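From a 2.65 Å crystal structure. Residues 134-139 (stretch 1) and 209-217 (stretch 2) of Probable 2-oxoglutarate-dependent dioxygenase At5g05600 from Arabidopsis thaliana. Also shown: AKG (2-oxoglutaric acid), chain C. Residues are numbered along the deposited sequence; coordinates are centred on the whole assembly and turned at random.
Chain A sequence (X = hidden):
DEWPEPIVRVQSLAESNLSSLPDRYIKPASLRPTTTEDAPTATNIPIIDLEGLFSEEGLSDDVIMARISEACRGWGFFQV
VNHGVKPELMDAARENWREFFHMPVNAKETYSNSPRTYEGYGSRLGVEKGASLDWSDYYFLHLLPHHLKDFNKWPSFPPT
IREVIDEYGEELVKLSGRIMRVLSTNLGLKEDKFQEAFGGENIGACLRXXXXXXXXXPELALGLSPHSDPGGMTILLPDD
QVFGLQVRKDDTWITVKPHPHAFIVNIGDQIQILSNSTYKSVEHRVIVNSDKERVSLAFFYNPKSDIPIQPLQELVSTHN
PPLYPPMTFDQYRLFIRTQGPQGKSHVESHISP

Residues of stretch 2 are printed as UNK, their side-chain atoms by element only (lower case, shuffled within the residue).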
# COMPACT_ATOMS: atom_id res chain seq x y z
N ASP A 134 -7.53 -13.78 0.89
CA ASP A 134 -7.17 -13.06 2.10
C ASP A 134 -8.42 -12.62 2.86
O ASP A 134 -9.48 -12.42 2.27
CB ASP A 134 -6.30 -11.85 1.77
CG ASP A 134 -4.92 -12.25 1.27
OD1 ASP A 134 -4.51 -13.41 1.51
OD2 ASP A 134 -4.24 -11.40 0.65
N TRP A 135 -8.27 -12.48 4.17
CA TRP A 135 -9.39 -12.14 5.04
C TRP A 135 -9.55 -10.62 5.11
O TRP A 135 -9.34 -9.98 6.14
CB TRP A 135 -9.20 -12.74 6.43
CG TRP A 135 -10.48 -12.81 7.22
CD1 TRP A 135 -10.90 -11.95 8.19
CD2 TRP A 135 -11.51 -13.80 7.08
NE1 TRP A 135 -12.12 -12.34 8.68
CE2 TRP A 135 -12.52 -13.47 8.01
CE3 TRP A 135 -11.68 -14.92 6.27
CZ2 TRP A 135 -13.68 -14.23 8.15
CZ3 TRP A 135 -12.83 -15.67 6.40
CH2 TRP A 135 -13.82 -15.33 7.34
N SER A 136 -9.94 -10.04 3.98
CA SER A 136 -10.15 -8.60 3.94
C SER A 136 -11.01 -8.23 2.75
O SER A 136 -10.99 -8.90 1.71
CB SER A 136 -8.82 -7.84 3.85
OG SER A 136 -7.93 -8.45 2.94
N ASP A 137 -11.78 -7.16 2.92
CA ASP A 137 -12.40 -6.42 1.85
C ASP A 137 -11.65 -5.10 1.68
O ASP A 137 -10.92 -4.67 2.58
CB ASP A 137 -13.89 -6.15 2.13
CG ASP A 137 -14.68 -7.43 2.34
OD1 ASP A 137 -14.34 -8.45 1.70
OD2 ASP A 137 -15.63 -7.42 3.14
N TYR A 138 -11.84 -4.45 0.54
CA TYR A 138 -11.10 -3.22 0.29
C TYR A 138 -11.88 -2.35 -0.69
O TYR A 138 -12.81 -2.81 -1.36
CB TYR A 138 -9.69 -3.51 -0.24
CG TYR A 138 -9.68 -4.10 -1.63
CD1 TYR A 138 -9.63 -3.29 -2.76
CD2 TYR A 138 -9.72 -5.48 -1.82
CE1 TYR A 138 -9.62 -3.82 -4.03
CE2 TYR A 138 -9.71 -6.03 -3.09
CZ TYR A 138 -9.66 -5.20 -4.19
OH TYR A 138 -9.66 -5.73 -5.47
N TYR A 139 -11.47 -1.08 -0.75
CA TYR A 139 -11.95 -0.14 -1.76
C TYR A 139 -10.76 0.48 -2.46
O TYR A 139 -9.72 0.73 -1.85
CB TYR A 139 -12.82 0.97 -1.15
CG TYR A 139 -13.79 1.56 -2.14
CD1 TYR A 139 -13.38 2.53 -3.05
CD2 TYR A 139 -15.11 1.13 -2.18
CE1 TYR A 139 -14.27 3.06 -3.96
CE2 TYR A 139 -16.00 1.66 -3.09
CZ TYR A 139 -15.58 2.62 -3.98
OH TYR A 139 -16.47 3.14 -4.88
N UNK A 209 -8.25 1.42 0.58
CA UNK A 209 -8.61 1.31 1.99
C UNK A 209 -8.95 -0.15 2.27
O UNK A 209 -9.73 -0.76 1.53
c UNK A 209 -9.52 3.64 1.84
c UNK A 209 -9.78 2.23 2.35
c UNK A 209 -10.01 2.23 3.85
N UNK A 210 -8.36 -0.70 3.32
CA UNK A 210 -8.46 -2.12 3.63
C UNK A 210 -9.29 -2.34 4.89
O UNK A 210 -9.07 -1.67 5.90
c UNK A 210 -6.21 -2.60 2.56
n UNK A 210 -5.00 -2.07 2.73
c UNK A 210 -7.07 -2.74 3.80
o UNK A 210 -6.63 -2.95 1.46
N UNK A 211 -10.22 -3.28 4.82
CA UNK A 211 -11.09 -3.63 5.94
C UNK A 211 -10.81 -5.07 6.33
O UNK A 211 -10.99 -5.98 5.51
o UNK A 211 -16.11 -4.43 9.89
c UNK A 211 -14.69 -4.42 6.53
c UNK A 211 -13.23 -3.25 8.00
c UNK A 211 -15.25 -4.20 8.84
c UNK A 211 -13.51 -3.71 6.72
c UNK A 211 -15.56 -4.67 7.58
c UNK A 211 -14.09 -3.49 9.06
c UNK A 211 -12.56 -3.44 5.57
N UNK A 212 -10.38 -5.28 7.57
CA UNK A 212 -10.06 -6.61 8.09
C UNK A 212 -11.06 -6.97 9.18
O UNK A 212 -10.85 -6.65 10.36
c UNK A 212 -6.14 -6.33 5.78
c UNK A 212 -7.07 -6.85 6.66
c UNK A 212 -7.60 -6.07 7.68
c UNK A 212 -7.18 -4.75 7.79
c UNK A 212 -5.73 -5.02 5.91
o UNK A 212 -4.81 -4.50 5.03
c UNK A 212 -8.63 -6.64 8.64
c UNK A 212 -6.25 -4.23 6.91
N UNK A 213 -12.17 -7.64 8.84
CA UNK A 213 -13.18 -8.01 9.85
C UNK A 213 -12.65 -9.05 10.82
O UNK A 213 -11.51 -9.51 10.67
c UNK A 213 -14.07 -8.09 7.60
c UNK A 213 -14.34 -8.56 9.01
c UNK A 213 -12.58 -8.06 7.49
N UNK A 214 -13.44 -9.44 11.82
CA UNK A 214 -12.96 -10.46 12.74
C UNK A 214 -12.93 -11.82 12.05
O UNK A 214 -13.72 -12.09 11.13
c UNK A 214 -16.45 -9.64 14.96
c UNK A 214 -13.98 -9.16 14.75
c UNK A 214 -13.83 -10.50 14.01
n UNK A 214 -16.73 -9.31 13.53
c UNK A 214 -15.19 -9.15 15.64
N UNK A 215 -11.99 -12.66 12.45
CA UNK A 215 -11.74 -13.92 11.79
C UNK A 215 -11.88 -15.06 12.80
O UNK A 215 -11.28 -15.00 13.88
c UNK A 215 -10.34 -13.95 11.16
s UNK A 215 -9.97 -15.47 10.28
N UNK A 216 -12.66 -16.10 12.49
CA UNK A 216 -12.89 -17.15 13.49
C UNK A 216 -11.65 -17.94 13.85
O UNK A 216 -11.55 -18.43 14.98
c UNK A 216 -13.42 -16.32 11.25
c UNK A 216 -13.83 -17.75 11.36
c UNK A 216 -13.95 -18.03 12.82
N UNK A 217 -10.69 -18.09 12.93
CA UNK A 217 -9.44 -18.80 13.20
C UNK A 217 -8.29 -18.02 12.58
O UNK A 217 -7.71 -18.42 11.56
c UNK A 217 -9.49 -20.23 12.65
c UNK A 217 -8.62 -23.55 14.15
n UNK A 217 -7.35 -23.92 14.16
c UNK A 217 -10.32 -21.80 14.45
c UNK A 217 -10.66 -21.07 13.16
n UNK A 217 -8.95 -22.30 14.44
n UNK A 217 -9.56 -24.44 13.85
C1 AKG C . -1.55 -2.20 2.07
O1 AKG C . -0.62 -1.52 1.56
O2 AKG C . -2.61 -2.40 1.41
C2 AKG C . -1.36 -2.80 3.47
O5 AKG C . -0.49 -3.59 3.64
C3 AKG C . -2.27 -2.43 4.65
C4 AKG C . -1.43 -2.38 5.93
C5 AKG C . -2.32 -2.45 7.17
O3 AKG C . -1.97 -1.91 8.25
O4 AKG C . -3.42 -3.05 7.11

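Position 209 carries three side-chain carbons, one bearing the other two. This branched apolar group lies on the same face of the sheet as Tyr139, and the backbone is paired with that residue in both directions: N of 209 donates to Tyr139 O at 2.9 Å, and Tyr139 N donates to O of 209 at 2.9 Å. The branching at CB makes it Val209.

At position 210 two carbons lead to a terminal oxygen and nitrogen. The oxygen lies 3.5 Å from Tyr138 CB, and the nitrogen reaches the bound 2-oxoglutarate. A planar group that donates to a carboxylate through nitrogen fits an amide, so this is Asn210; its ND2 donates to AKG O2 at 2.8 Å.

Position 211 has a CB, a six-carbon ring and one oxygen on the ring, the pattern of a phenol: Tyr211. Its side chain shares a sheet face with Asp137, but the ring leads away from stretch 1. The backbone makes the closer link, with Tyr211 N donating to Asp137 O at 2.7 Å and Asp137 N to Tyr211 O at 3.0 Å.

The same phenol pattern recurs at 212, here with a ring carbon 3.5 Å from Ser136 CB and the oxygen near the ligand. This is Tyr212, whose OH makes a weak hydrogen bond to AKG O4 at 2.9 Å.

At 213 three carbons close a ring onto the backbone nitrogen, which defines Pro213. Its CD lies 4.3 Å from Trp135 CD1.

Position 214 shows four carbons in a row ending in nitrogen. Such an unbranched chain is a lysine, Lys214; its CA-to-CB bond points away from stretch 1. Its contribution is a backbone one, as Lys214 O accepts from Trp135 NE1 at 2.9 Å.

One carbon and one sulfur at 215 identify Cys215. Both atoms sit over one face of the indole, CB 3.7 Å and SG 3.9 Å from the centroid of the Trp135 five-membered ring.

Position 216 again closes three carbons onto its nitrogen: Pro216, with CD 3.7 Å from Trp135 CZ2.

Position 217 has three carbons, a nitrogen, and a carbon bearing two more nitrogens. This guanidinium belongs to Arg217, which does not touch stretch 1.

The contact thus has two parts. Antiparallel strands are joined by four backbone hydrogen bonds, through the Asp137–Tyr211 and Tyr139–Val209 pairs. Beyond the strand, Trp135 anchors the following loop through its indole nitrogen and its ring surface. Asn210 and Tyr212 link the paired strand to the cosubstrate expected of a 2-oxoglutarate-dependent dioxygenase.

Stretch 2 209-217: VNYYPKCPR
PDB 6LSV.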